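Long-range contacts in peptidoglycan DD-endopeptidase ShyB (Vibrio cholerae, PDB 2GU1), which hydrolyses the peptide cross-links between peptidoglycan strands as a zinc-dependent DD-endopeptidase, probably allowing new glycans to be inserted as the cell wall expands: residues A[52-57]-A[67-72]; A[71-76]-A[155-160]. All coordinates share one frame; numbering follows the deposited sequence.

Contact 1 (A[52-57]-A[67-72]); sequences EELELM and LIYHMS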
# COMPACT_ATOMS: atom_id res chain seq x y z
N GLU A 52 14.22 5.92 -5.46
CA GLU A 52 14.30 4.47 -5.59
C GLU A 52 15.14 4.24 -6.83
O GLU A 52 15.41 5.17 -7.58
CB GLU A 52 12.90 3.87 -5.74
CG GLU A 52 11.99 4.18 -4.56
CD GLU A 52 10.61 3.55 -4.69
OE1 GLU A 52 10.08 3.52 -5.82
OE2 GLU A 52 10.05 3.11 -3.67
N GLU A 53 15.56 3.00 -7.05
CA GLU A 53 16.40 2.71 -8.20
C GLU A 53 15.91 1.55 -9.04
O GLU A 53 15.39 0.57 -8.50
CB GLU A 53 17.82 2.37 -7.74
CG GLU A 53 18.52 3.47 -6.97
CD GLU A 53 19.88 3.01 -6.47
OE1 GLU A 53 20.71 2.60 -7.31
OE2 GLU A 53 20.12 3.05 -5.24
N LEU A 54 16.09 1.68 -10.35
CA LEU A 54 15.74 0.62 -11.28
C LEU A 54 17.06 0.16 -11.87
O LEU A 54 17.94 0.96 -12.18
CB LEU A 54 14.81 1.14 -12.38
CG LEU A 54 13.38 1.53 -12.01
CD1 LEU A 54 12.65 2.03 -13.26
CD2 LEU A 54 12.65 0.34 -11.42
N GLU A 55 17.22 -1.15 -11.99
CA GLU A 55 18.44 -1.70 -12.55
C GLU A 55 18.02 -2.51 -13.78
O GLU A 55 17.23 -3.44 -13.65
CB GLU A 55 19.11 -2.59 -11.50
CG GLU A 55 20.46 -3.15 -11.87
CD GLU A 55 21.19 -3.71 -10.65
OE1 GLU A 55 20.52 -4.21 -9.72
OE2 GLU A 55 22.44 -3.67 -10.62
N LEU A 56 18.50 -2.12 -14.95
CA LEU A 56 18.16 -2.83 -16.19
C LEU A 56 19.35 -3.67 -16.64
O LEU A 56 20.47 -3.16 -16.76
CB LEU A 56 17.78 -1.86 -17.32
CG LEU A 56 16.85 -0.65 -17.16
CD1 LEU A 56 16.01 -0.52 -18.43
CD2 LEU A 56 15.96 -0.80 -15.95
N MET A 57 19.11 -4.95 -16.91
CA MET A 57 20.16 -5.85 -17.37
C MET A 57 19.89 -6.14 -18.85
O MET A 57 18.86 -6.73 -19.19
CB MET A 57 20.12 -7.16 -16.59
CG MET A 57 19.95 -6.98 -15.09
SD MET A 57 21.36 -6.22 -14.29
CE MET A 57 21.51 -7.28 -12.82
N LEU A 67 14.87 -6.77 -15.11
CA LEU A 67 14.66 -5.48 -14.46
C LEU A 67 14.57 -5.71 -12.95
O LEU A 67 13.83 -6.59 -12.50
CB LEU A 67 13.35 -4.84 -14.94
CG LEU A 67 12.80 -3.70 -14.07
CD1 LEU A 67 13.66 -2.46 -14.26
CD2 LEU A 67 11.35 -3.39 -14.45
N ILE A 68 15.32 -4.93 -12.18
CA ILE A 68 15.28 -5.04 -10.73
C ILE A 68 14.81 -3.69 -10.19
O ILE A 68 15.43 -2.65 -10.45
CB ILE A 68 16.66 -5.37 -10.11
CG1 ILE A 68 17.21 -6.68 -10.67
CG2 ILE A 68 16.53 -5.53 -8.59
CD1 ILE A 68 17.75 -6.55 -12.07
N TYR A 69 13.68 -3.71 -9.48
CA TYR A 69 13.13 -2.50 -8.89
C TYR A 69 13.50 -2.50 -7.41
O TYR A 69 12.93 -3.24 -6.61
CB TYR A 69 11.60 -2.46 -9.11
CG TYR A 69 10.83 -1.41 -8.31
CD1 TYR A 69 11.43 -0.21 -7.91
CD2 TYR A 69 9.49 -1.63 -7.97
CE1 TYR A 69 10.70 0.76 -7.19
CE2 TYR A 69 8.76 -0.68 -7.26
CZ TYR A 69 9.37 0.51 -6.87
OH TYR A 69 8.64 1.44 -6.16
N HIS A 70 14.50 -1.69 -7.07
CA HIS A 70 14.96 -1.56 -5.69
C HIS A 70 14.06 -0.58 -4.94
O HIS A 70 14.27 0.64 -5.00
CB HIS A 70 16.41 -1.05 -5.67
CG HIS A 70 17.40 -2.03 -6.25
ND1 HIS A 70 17.87 -3.11 -5.55
CD2 HIS A 70 17.97 -2.09 -7.48
CE1 HIS A 70 18.69 -3.81 -6.32
NE2 HIS A 70 18.77 -3.21 -7.49
N MET A 71 13.04 -1.10 -4.27
CA MET A 71 12.11 -0.27 -3.50
C MET A 71 12.83 0.32 -2.29
O MET A 71 12.51 1.42 -1.84
CB MET A 71 10.91 -1.09 -3.06
CG MET A 71 9.97 -1.42 -4.20
SD MET A 71 8.98 -2.91 -3.95
CE MET A 71 10.04 -4.13 -4.70
N SER A 72 13.77 -0.45 -1.75
CA SER A 72 14.58 -0.01 -0.61
C SER A 72 15.81 -0.90 -0.60
O SER A 72 15.92 -1.81 -1.41
CB SER A 72 13.83 -0.18 0.72
OG SER A 72 13.85 -1.53 1.16
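Glu53 pairs with His70 and Glu55 with Ile68 as the hydrogen-bonded pairs of an antiparallel hairpin. Glu55 and Ile68 are joined by two bonds of 2.8 Å, Glu55 N to Ile68 O and Ile68 N to Glu55 O. His70 N bonds Glu53 O; the return bond, Glu53 N to His70 O, is long and weak.

Two side-chain bonds add to these: one on the face of Glu55 and His70, the other on the Tyr69 side, just before strand 53-57. His70 NE2 donates to Glu55 OE1 at 3.0 Å, almost straight (175° at the hydrogen). The oxygen sits in the ring plane, the donor above the carboxylate plane. Glu55 has CG anti to its backbone N (chi1 -175°), and its extended chain carries the acid to the imidazole. Tyr69 OH donates to Glu52 OE1 at 2.6 Å, on the syn side but tilted 32° out of the carboxylate plane. Gln49 N also bonds this oxygen.

Four apolar contacts follow. Leu54 CD2 meets Tyr69 CD1 at 3.8 Å, obliquely to the ring, and Leu67 CD1 at 4.1 Å. Leu56 and Leu67 lie side by side; Leu56 CD2 to Leu67 CD1, at 3.3 Å, is unusually close and so doubtful. Met57 CG touches Ile68 CD1, which lies on the face of Glu55.

In the LysM-like domain, strand 8-11 pairs with 53-58 and strand 75-81 with 64-70. Helix 18-24 packs on Leu54.

Contact 2 (A[71-76]-A[155-160]); sequences MSIVEK and QYLGEH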
# COMPACT_ATOMS: atom_id res chain seq x y z
N MET A 71 13.04 -1.10 -4.27
CA MET A 71 12.11 -0.27 -3.50
C MET A 71 12.83 0.32 -2.29
O MET A 71 12.51 1.42 -1.84
CB MET A 71 10.91 -1.09 -3.06
CG MET A 71 9.97 -1.42 -4.20
SD MET A 71 8.98 -2.91 -3.95
CE MET A 71 10.04 -4.13 -4.70
N SER A 72 13.77 -0.45 -1.75
CA SER A 72 14.58 -0.01 -0.61
C SER A 72 15.81 -0.90 -0.60
O SER A 72 15.92 -1.81 -1.41
CB SER A 72 13.83 -0.18 0.72
OG SER A 72 13.85 -1.53 1.16
N ILE A 73 16.74 -0.64 0.31
CA ILE A 73 17.95 -1.45 0.37
C ILE A 73 17.67 -2.85 0.93
O ILE A 73 18.55 -3.70 0.93
CB ILE A 73 19.05 -0.75 1.21
CG1 ILE A 73 18.56 -0.46 2.62
CG2 ILE A 73 19.46 0.55 0.52
CD1 ILE A 73 19.54 0.36 3.46
N VAL A 74 16.44 -3.09 1.38
CA VAL A 74 16.08 -4.40 1.91
C VAL A 74 14.91 -5.05 1.17
O VAL A 74 14.43 -6.11 1.57
CB VAL A 74 15.73 -4.33 3.43
CG1 VAL A 74 16.95 -3.90 4.22
CG2 VAL A 74 14.57 -3.37 3.67
N GLU A 75 14.47 -4.42 0.08
CA GLU A 75 13.35 -4.94 -0.70
C GLU A 75 13.48 -4.64 -2.19
O GLU A 75 13.74 -3.51 -2.58
CB GLU A 75 12.03 -4.36 -0.17
CG GLU A 75 11.81 -4.59 1.31
CD GLU A 75 10.53 -3.96 1.84
OE1 GLU A 75 10.20 -4.18 3.02
OE2 GLU A 75 9.86 -3.23 1.07
N LYS A 76 13.27 -5.66 -3.01
CA LYS A 76 13.35 -5.50 -4.45
C LYS A 76 12.45 -6.47 -5.21
O LYS A 76 12.27 -7.61 -4.81
CB LYS A 76 14.80 -5.67 -4.92
CG LYS A 76 15.40 -7.02 -4.55
CD LYS A 76 16.87 -7.09 -4.94
CE LYS A 76 17.48 -8.42 -4.50
NZ LYS A 76 18.95 -8.49 -4.80
N GLN A 155 13.70 0.39 10.81
CA GLN A 155 14.45 -0.72 10.24
C GLN A 155 15.76 -0.22 9.67
O GLN A 155 15.82 0.81 8.99
CB GLN A 155 13.63 -1.41 9.15
CG GLN A 155 14.32 -2.59 8.49
CD GLN A 155 13.44 -3.25 7.44
OE1 GLN A 155 12.75 -2.57 6.69
NE2 GLN A 155 13.47 -4.58 7.38
N TYR A 156 16.82 -0.96 9.97
CA TYR A 156 18.16 -0.64 9.49
C TYR A 156 18.73 -1.86 8.78
O TYR A 156 18.24 -2.97 8.95
CB TYR A 156 19.09 -0.27 10.65
CG TYR A 156 19.12 1.21 10.96
CD1 TYR A 156 17.98 1.88 11.41
CD2 TYR A 156 20.29 1.95 10.79
CE1 TYR A 156 18.00 3.25 11.67
CE2 TYR A 156 20.33 3.32 11.05
CZ TYR A 156 19.18 3.96 11.49
OH TYR A 156 19.21 5.31 11.76
N LEU A 157 19.75 -1.63 7.98
CA LEU A 157 20.46 -2.69 7.29
C LEU A 157 21.89 -2.35 7.65
O LEU A 157 22.45 -1.38 7.15
CB LEU A 157 20.29 -2.60 5.77
CG LEU A 157 21.02 -3.74 5.04
CD1 LEU A 157 20.53 -5.09 5.56
CD2 LEU A 157 20.78 -3.62 3.55
N GLY A 158 22.48 -3.14 8.54
CA GLY A 158 23.82 -2.83 8.97
C GLY A 158 23.74 -1.47 9.64
O GLY A 158 22.97 -1.29 10.59
N GLU A 159 24.48 -0.50 9.12
CA GLU A 159 24.49 0.84 9.69
C GLU A 159 23.63 1.82 8.90
O GLU A 159 23.59 3.02 9.21
CB GLU A 159 25.93 1.35 9.74
CG GLU A 159 26.60 1.42 8.38
CD GLU A 159 28.11 1.29 8.45
OE1 GLU A 159 28.77 1.47 7.40
OE2 GLU A 159 28.64 0.99 9.54
N HIS A 160 22.94 1.32 7.89
CA HIS A 160 22.11 2.16 7.04
C HIS A 160 20.62 2.08 7.36
O HIS A 160 20.06 0.99 7.52
CB HIS A 160 22.33 1.80 5.58
CG HIS A 160 23.76 1.96 5.14
ND1 HIS A 160 24.36 3.19 5.02
CD2 HIS A 160 24.70 1.04 4.82
CE1 HIS A 160 25.62 3.02 4.64
NE2 HIS A 160 25.85 1.73 4.52
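Leu157 slides past both Ile73 and Val74, its side chain running in the opposite direction to each of theirs. Ile73 lays CD1 on Leu157 CB at 3.8 Å. Its CG1 sits between the backbone N and the carbonyl carbon (chi1 58°), and from there the chain extends to CD1. The same methyl also meets His160 CB at 3.8 Å, where the two side chains cross at about a right angle. Val74 CG1 rests against Leu157 CB at 3.9 Å and against Leu157 CD2, also at 3.9 Å. Leu157 CD2 also comes within 3.4 Å of Ile73 O. Val74 and Gln155 approach tip to tip, the valine turning CG2 to the end of the glutamine.

The type I turn 72-75 meets the end of strand 147-157 and the type II' turn 157-160 that follows it. In the first, Ser72 OG accepts a bond from Val74 N at 3.0 Å, an ST turn. Thr162 of strand 160-173 touches Ile73 and Val74 as well.

The LysM-like domain and the Csd3 second domain meet here through a small, mainly apolar patch. With no hydrogen bond or salt bridge across the segments, the fit of Ile73, Val74 and Leu157 rests on van der Waals packing, less directional than polar bonding.

In the fold
The two contacts share Met71 and Ser72, and their centres are about 14 Å apart. Segment 67-72 runs through the corner at Met71, and segment 71-76 starts on it. The classic beta bulge of this corner has Met71 and Ser72 both facing Glu75. Strands 64-70 and 75-81 are neighbours in one sheet, and Lys76 packs back on contact 1: its CB lies 3.5 Å from Tyr69 O, and its CD lies 4.0 Å from Ile68 CG2. Contact 1 pairs strands within one domain, while contact 2 is at the border with the next. Both lie away from the zinc ion held by His232, Asp236 and His313.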